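Putative iron-regulated protein A (Parabacteroides distasonis ATCC 8503, PDB 4ECG) binds calcium ions and is a putative iron-regulated, imelysin-like member of the M75 peptidase family, possibly a metalloendopeptidase. Local coordinates at residues 148-160 against 274-286. Sequence-based numbering, arbitrary orientation.
Sequences FHTAEKMLFLDGE and LAVESWYSWNSLD. With CA (calcium ion), chain I.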
loop_
_atom_site.group_PDB
_atom_site.type_symbol
_atom_site.label_atom_id
_atom_site.label_comp_id
_atom_site.label_asym_id
_atom_site.label_seq_id
_atom_site.Cartn_x
_atom_site.Cartn_y
_atom_site.Cartn_z
ATOM N N PHE A 148 -7.014 8.018 -4.765
ATOM C CA PHE A 148 -7.974 6.929 -4.483
ATOM C C PHE A 148 -9.137 7.362 -3.577
ATOM O O PHE A 148 -10.279 6.986 -3.784
ATOM C CB PHE A 148 -7.302 5.780 -3.755
ATOM C CG PHE A 148 -6.694 4.739 -4.632
ATOM C CD1 PHE A 148 -7.437 3.684 -5.063
ATOM C CD2 PHE A 148 -5.344 4.767 -4.913
ATOM C CE1 PHE A 148 -6.876 2.685 -5.804
ATOM C CE2 PHE A 148 -4.762 3.777 -5.656
ATOM C CZ PHE A 148 -5.546 2.734 -6.108
ATOM N N HIS A 149 -8.834 8.168 -2.593
ATOM C CA HIS A 149 -9.854 8.481 -1.593
ATOM C C HIS A 149 -10.807 9.566 -2.006
ATOM O O HIS A 149 -11.922 9.622 -1.502
ATOM C CB HIS A 149 -9.209 8.745 -0.232
ATOM C CG HIS A 149 -8.437 7.547 0.298
ATOM N ND1 HIS A 149 -9.026 6.358 0.551
ATOM C CD2 HIS A 149 -7.093 7.374 0.537
ATOM C CE1 HIS A 149 -8.105 5.490 0.952
ATOM N NE2 HIS A 149 -6.914 6.112 0.953
ATOM N N THR A 150 -10.413 10.418 -2.950
ATOM C CA THR A 150 -11.338 11.427 -3.436
ATOM C C THR A 150 -12.360 10.695 -4.348
ATOM O O THR A 150 -13.552 10.931 -4.235
ATOM C CB THR A 150 -10.634 12.611 -4.157
ATOM O OG1 THR A 150 -9.784 13.284 -3.242
ATOM C CG2 THR A 150 -11.644 13.616 -4.717
ATOM N N ALA A 151 -11.884 9.835 -5.243
ATOM C CA ALA A 151 -12.737 8.967 -6.071
ATOM C C ALA A 151 -13.682 8.135 -5.146
ATOM O O ALA A 151 -14.874 8.121 -5.342
ATOM C CB ALA A 151 -11.860 8.065 -6.967
ATOM N N GLU A 152 -13.132 7.563 -4.082
ATOM C CA GLU A 152 -13.862 6.719 -3.131
ATOM C C GLU A 152 -15.017 7.470 -2.551
ATOM O O GLU A 152 -16.144 6.941 -2.457
ATOM C CB GLU A 152 -12.916 6.300 -1.983
ATOM C CG GLU A 152 -13.425 5.174 -1.087
ATOM C CD GLU A 152 -12.676 5.026 0.231
ATOM O OE1 GLU A 152 -11.737 5.838 0.554
ATOM O OE2 GLU A 152 -13.081 4.100 0.957
ATOM N N LYS A 153 -14.726 8.709 -2.142
ATOM C CA LYS A 153 -15.681 9.524 -1.418
ATOM C C LYS A 153 -16.867 9.831 -2.312
ATOM O O LYS A 153 -17.963 9.930 -1.813
ATOM C CB LYS A 153 -15.088 10.864 -0.909
ATOM C CG LYS A 153 -15.978 11.494 0.173
ATOM C CD LYS A 153 -15.455 12.841 0.722
ATOM C CE LYS A 153 -16.335 13.451 1.831
ATOM N NZ LYS A 153 -17.682 13.921 1.365
HETATM N N MSE A 154 -16.627 9.936 -3.616
HETATM C CA MSE A 154 -17.656 10.211 -4.616
HETATM C C MSE A 154 -18.362 8.951 -5.135
HETATM O O MSE A 154 -19.456 9.065 -5.652
HETATM C CB MSE A 154 -17.050 10.961 -5.801
HETATM C CG MSE A 154 -16.430 12.302 -5.452
HETATM SE SE MSE A 154 -15.392 13.126 -6.906
HETATM C CE MSE A 154 -15.076 14.776 -5.987
ATOM N N LEU A 155 -17.740 7.775 -5.031
ATOM C CA LEU A 155 -18.337 6.544 -5.565
ATOM C C LEU A 155 -19.179 5.744 -4.538
ATOM O O LEU A 155 -20.065 4.965 -4.904
ATOM C CB LEU A 155 -17.228 5.637 -6.099
ATOM C CG LEU A 155 -16.563 6.077 -7.375
ATOM C CD1 LEU A 155 -15.357 5.167 -7.639
ATOM C CD2 LEU A 155 -17.543 6.077 -8.553
ATOM N N PHE A 156 -18.868 5.947 -3.274
ATOM C CA PHE A 156 -19.282 5.092 -2.185
ATOM C C PHE A 156 -19.956 5.895 -1.057
ATOM O O PHE A 156 -19.593 7.026 -0.786
ATOM C CB PHE A 156 -18.056 4.377 -1.550
ATOM C CG PHE A 156 -17.435 3.317 -2.395
ATOM C CD1 PHE A 156 -17.979 2.011 -2.431
ATOM C CD2 PHE A 156 -16.286 3.559 -3.109
ATOM C CE1 PHE A 156 -17.394 1.023 -3.190
ATOM C CE2 PHE A 156 -15.689 2.555 -3.868
ATOM C CZ PHE A 156 -16.256 1.304 -3.922
ATOM N N LEU A 157 -20.906 5.279 -0.375
ATOM C CA LEU A 157 -21.440 5.846 0.859
ATOM C C LEU A 157 -21.580 4.735 1.892
ATOM O O LEU A 157 -22.299 3.727 1.700
ATOM C CB LEU A 157 -22.781 6.513 0.606
ATOM C CG LEU A 157 -23.432 7.269 1.763
ATOM C CD1 LEU A 157 -22.512 8.413 2.206
ATOM C CD2 LEU A 157 -24.808 7.781 1.301
ATOM N N ASP A 158 -20.894 4.925 3.002
ATOM C CA ASP A 158 -20.820 3.925 4.055
ATOM C C ASP A 158 -20.847 2.428 3.611
ATOM O O ASP A 158 -21.652 1.643 4.065
ATOM C CB ASP A 158 -21.848 4.232 5.152
ATOM C CG ASP A 158 -21.191 4.354 6.538
ATOM O OD1 ASP A 158 -19.991 3.966 6.752
ATOM O OD2 ASP A 158 -21.880 4.886 7.415
ATOM N N GLY A 159 -19.922 2.064 2.740
ATOM C CA GLY A 159 -19.734 0.705 2.338
ATOM C C GLY A 159 -20.352 0.279 1.018
ATOM O O GLY A 159 -20.049 -0.792 0.519
ATOM N N GLU A 160 -21.192 1.112 0.443
ATOM C CA GLU A 160 -21.978 0.684 -0.681
ATOM C C GLU A 160 -21.784 1.666 -1.791
ATOM O O GLU A 160 -21.478 2.823 -1.539
ATOM C CB GLU A 160 -23.477 0.678 -0.306
ATOM C CG GLU A 160 -23.852 -0.378 0.714
ATOM C CD GLU A 160 -25.352 -0.566 0.903
ATOM O OE1 GLU A 160 -26.146 0.338 0.541
ATOM O OE2 GLU A 160 -25.726 -1.644 1.410
ATOM N N LEU A 274 -13.420 9.166 11.494
ATOM C CA LEU A 274 -12.799 10.022 10.472
ATOM C C LEU A 274 -11.342 9.675 10.204
ATOM O O LEU A 274 -10.894 9.896 9.096
ATOM C CB LEU A 274 -12.948 11.551 10.753
ATOM C CG LEU A 274 -14.366 12.181 10.709
ATOM C CD1 LEU A 274 -14.377 13.614 11.213
ATOM C CD2 LEU A 274 -14.996 12.135 9.336
ATOM N N ALA A 275 -10.598 9.135 11.180
ATOM C CA ALA A 275 -9.185 8.787 10.932
ATOM C C ALA A 275 -9.026 7.459 10.189
ATOM O O ALA A 275 -7.925 7.145 9.758
ATOM C CB ALA A 275 -8.354 8.784 12.217
ATOM N N VAL A 276 -10.086 6.668 10.046
ATOM C CA VAL A 276 -9.958 5.321 9.389
ATOM C C VAL A 276 -9.843 5.443 7.883
ATOM O O VAL A 276 -10.797 5.793 7.219
ATOM C CB VAL A 276 -11.163 4.373 9.706
ATOM C CG1 VAL A 276 -11.075 3.041 8.905
ATOM C CG2 VAL A 276 -11.302 4.164 11.209
ATOM N N GLU A 277 -8.669 5.178 7.333
ATOM C CA GLU A 277 -8.498 5.166 5.897
ATOM C C GLU A 277 -9.396 4.104 5.203
ATOM O O GLU A 277 -9.346 2.945 5.572
ATOM C CB GLU A 277 -7.017 4.896 5.583
ATOM C CG GLU A 277 -6.625 5.242 4.148
ATOM C CD GLU A 277 -5.106 5.234 3.876
ATOM O OE1 GLU A 277 -4.305 5.281 4.846
ATOM O OE2 GLU A 277 -4.725 5.188 2.664
ATOM N N SER A 278 -10.163 4.513 4.181
ATOM C CA SER A 278 -11.084 3.666 3.392
ATOM C C SER A 278 -12.353 3.322 4.176
ATOM O O SER A 278 -13.039 2.391 3.861
ATOM C CB SER A 278 -10.446 2.376 2.907
ATOM O OG SER A 278 -9.352 2.668 2.088
ATOM N N TRP A 279 -12.722 4.130 5.147
ATOM C CA TRP A 279 -14.042 4.010 5.682
ATOM C C TRP A 279 -15.165 4.352 4.746
ATOM O O TRP A 279 -16.292 3.887 4.944
ATOM C CB TRP A 279 -14.150 4.799 6.988
ATOM C CG TRP A 279 -14.487 6.259 6.905
ATOM C CD1 TRP A 279 -13.609 7.328 6.906
ATOM C CD2 TRP A 279 -15.822 6.865 6.916
ATOM N NE1 TRP A 279 -14.280 8.520 6.864
ATOM C CE2 TRP A 279 -15.606 8.318 6.917
ATOM C CE3 TRP A 279 -17.104 6.375 6.918
ATOM C CZ2 TRP A 279 -16.643 9.216 6.938
ATOM C CZ3 TRP A 279 -18.153 7.288 6.937
ATOM C CH2 TRP A 279 -17.918 8.686 6.926
ATOM N N TYR A 280 -14.932 5.155 3.725
ATOM C CA TYR A 280 -16.050 5.456 2.809
ATOM C C TYR A 280 -16.610 4.176 2.191
ATOM O O TYR A 280 -17.831 3.997 2.089
ATOM C CB TYR A 280 -15.642 6.453 1.698
ATOM C CG TYR A 280 -15.073 7.769 2.193
ATOM C CD1 TYR A 280 -15.582 8.412 3.340
ATOM C CD2 TYR A 280 -14.041 8.392 1.518
ATOM C CE1 TYR A 280 -15.064 9.634 3.769
ATOM C CE2 TYR A 280 -13.511 9.583 1.967
ATOM C CZ TYR A 280 -14.017 10.215 3.077
ATOM O OH TYR A 280 -13.448 11.426 3.517
ATOM N N SER A 281 -15.708 3.268 1.818
ATOM C CA SER A 281 -16.054 2.080 1.093
ATOM C C SER A 281 -15.956 0.822 1.948
ATOM O O SER A 281 -16.274 -0.281 1.447
ATOM C CB SER A 281 -15.126 1.923 -0.120
ATOM O OG SER A 281 -13.797 1.732 0.285
ATOM N N TRP A 282 -15.530 0.970 3.198
ATOM C CA TRP A 282 -15.259 -0.199 4.079
ATOM C C TRP A 282 -14.213 -1.106 3.455
ATOM O O TRP A 282 -14.442 -2.284 3.286
ATOM C CB TRP A 282 -16.535 -1.019 4.363
ATOM C CG TRP A 282 -17.649 -0.311 5.114
ATOM C CD1 TRP A 282 -17.757 1.045 5.409
ATOM C CD2 TRP A 282 -18.895 -0.906 5.670
ATOM N NE1 TRP A 282 -18.919 1.307 6.080
ATOM C CE2 TRP A 282 -19.633 0.193 6.278
ATOM C CE3 TRP A 282 -19.445 -2.180 5.693
ATOM C CZ2 TRP A 282 -20.864 0.004 6.897
ATOM C CZ3 TRP A 282 -20.691 -2.375 6.306
ATOM C CH2 TRP A 282 -21.387 -1.310 6.894
ATOM N N ASN A 283 -13.070 -0.557 3.058
ATOM C CA ASN A 283 -12.031 -1.352 2.445
ATOM C C ASN A 283 -10.847 -1.427 3.374
ATOM O O ASN A 283 -9.798 -1.877 2.974
ATOM C CB ASN A 283 -11.621 -0.777 1.065
ATOM C CG ASN A 283 -11.307 -1.856 0.004
ATOM O OD1 ASN A 283 -12.205 -2.537 -0.547
ATOM N ND2 ASN A 283 -10.033 -1.931 -0.365
ATOM N N SER A 284 -11.012 -1.042 4.622
ATOM C CA SER A 284 -9.839 -0.799 5.461
ATOM C C SER A 284 -9.104 -2.091 5.801
ATOM O O SER A 284 -7.873 -2.210 5.575
ATOM C CB SER A 284 -10.243 -0.059 6.718
ATOM O OG SER A 284 -11.233 0.910 6.377
ATOM N N LEU A 285 -9.854 -3.050 6.327
ATOM C CA LEU A 285 -9.279 -4.364 6.669
ATOM C C LEU A 285 -8.709 -5.089 5.463
ATOM O O LEU A 285 -7.674 -5.710 5.588
ATOM C CB LEU A 285 -10.280 -5.259 7.415
ATOM C CG LEU A 285 -10.705 -4.709 8.795
ATOM C CD1 LEU A 285 -11.839 -5.536 9.384
ATOM C CD2 LEU A 285 -9.506 -4.583 9.743
ATOM N N ASP A 286 -9.345 -5.021 4.302
ATOM C CA ASP A 286 -8.717 -5.599 3.082
ATOM C C ASP A 286 -7.380 -4.874 2.791
ATOM O O ASP A 286 -6.359 -5.513 2.484
ATOM C CB ASP A 286 -9.618 -5.489 1.819
ATOM C CG ASP A 286 -10.732 -6.515 1.778
ATOM O OD1 ASP A 286 -10.483 -7.701 2.060
ATOM O OD2 ASP A 286 -11.863 -6.116 1.422
HETATM CA CA CA I . -27.488 0.645 -1.757
HETATM O O HOH W 1 -12.066 6.595 3.167
HETATM O O HOH W 2 -26.356 2.971 -1.414
HETATM O O HOH W 3 -28.505 2.176 -0.099
HETATM O O HOH W 4 -29.139 1.148 -3.920
#
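Glu-152 reaches from its helix into the loop around Ser-281, its side chain crossing that of Tyr-280 at about a right angle, carboxylate and ring planes 61° apart. Glu-152 OE2 takes two bonds from one residue, Ser-281 OG at 2.6 Å and Ser-281 N at 2.9 Å, arriving from opposite faces of the carboxylate. OE1 receives His-149 ND1 one helical turn back, in the imidazole plane and nearly straight, and also a water that lies over one face of Tyr-280. With CG anti to the backbone N (chi1 -167°) and the chain extended beyond, both oxygens reach these partners. With an alanine in place of Glu-152, Ser-281 OG and N would probably lose their shared acceptor, and His-149 ND1 its partner. At the far side of the imidazole, His-149 NE2 bonds Glu-277 OE2 at 2.9 Å, with the carboxylate turned 76° to the ring. The opposite face of Tyr-280 carries Lys-153, whose CG sits 3.8 Å from the ring centroid in a CH-pi contact. Ser-281 CB stands almost centrally over the Phe-156 ring. Farther along, Gly-159 N bonds Tyr-280 O at 2.9 Å, and Gly-159 CA sits over the face of the five-membered ring of Trp-282 in a CH-pi contact, where a CB would clash. Trp-282 NE1 points almost straight at Asp-158 OD1, 2.9 Å away, an oxygen also salt-bridged to Arg-349. Gly-159 belongs to the hairpin's type I' turn from Leu-157 to Glu-160, whose last residue binds a calcium ion through OE1. At the other end, His-carboxylate hydrogen bonds hold His-149 between Glu-152 and Glu-277, the latter sharing a calcium site with neighbouring Asp-109.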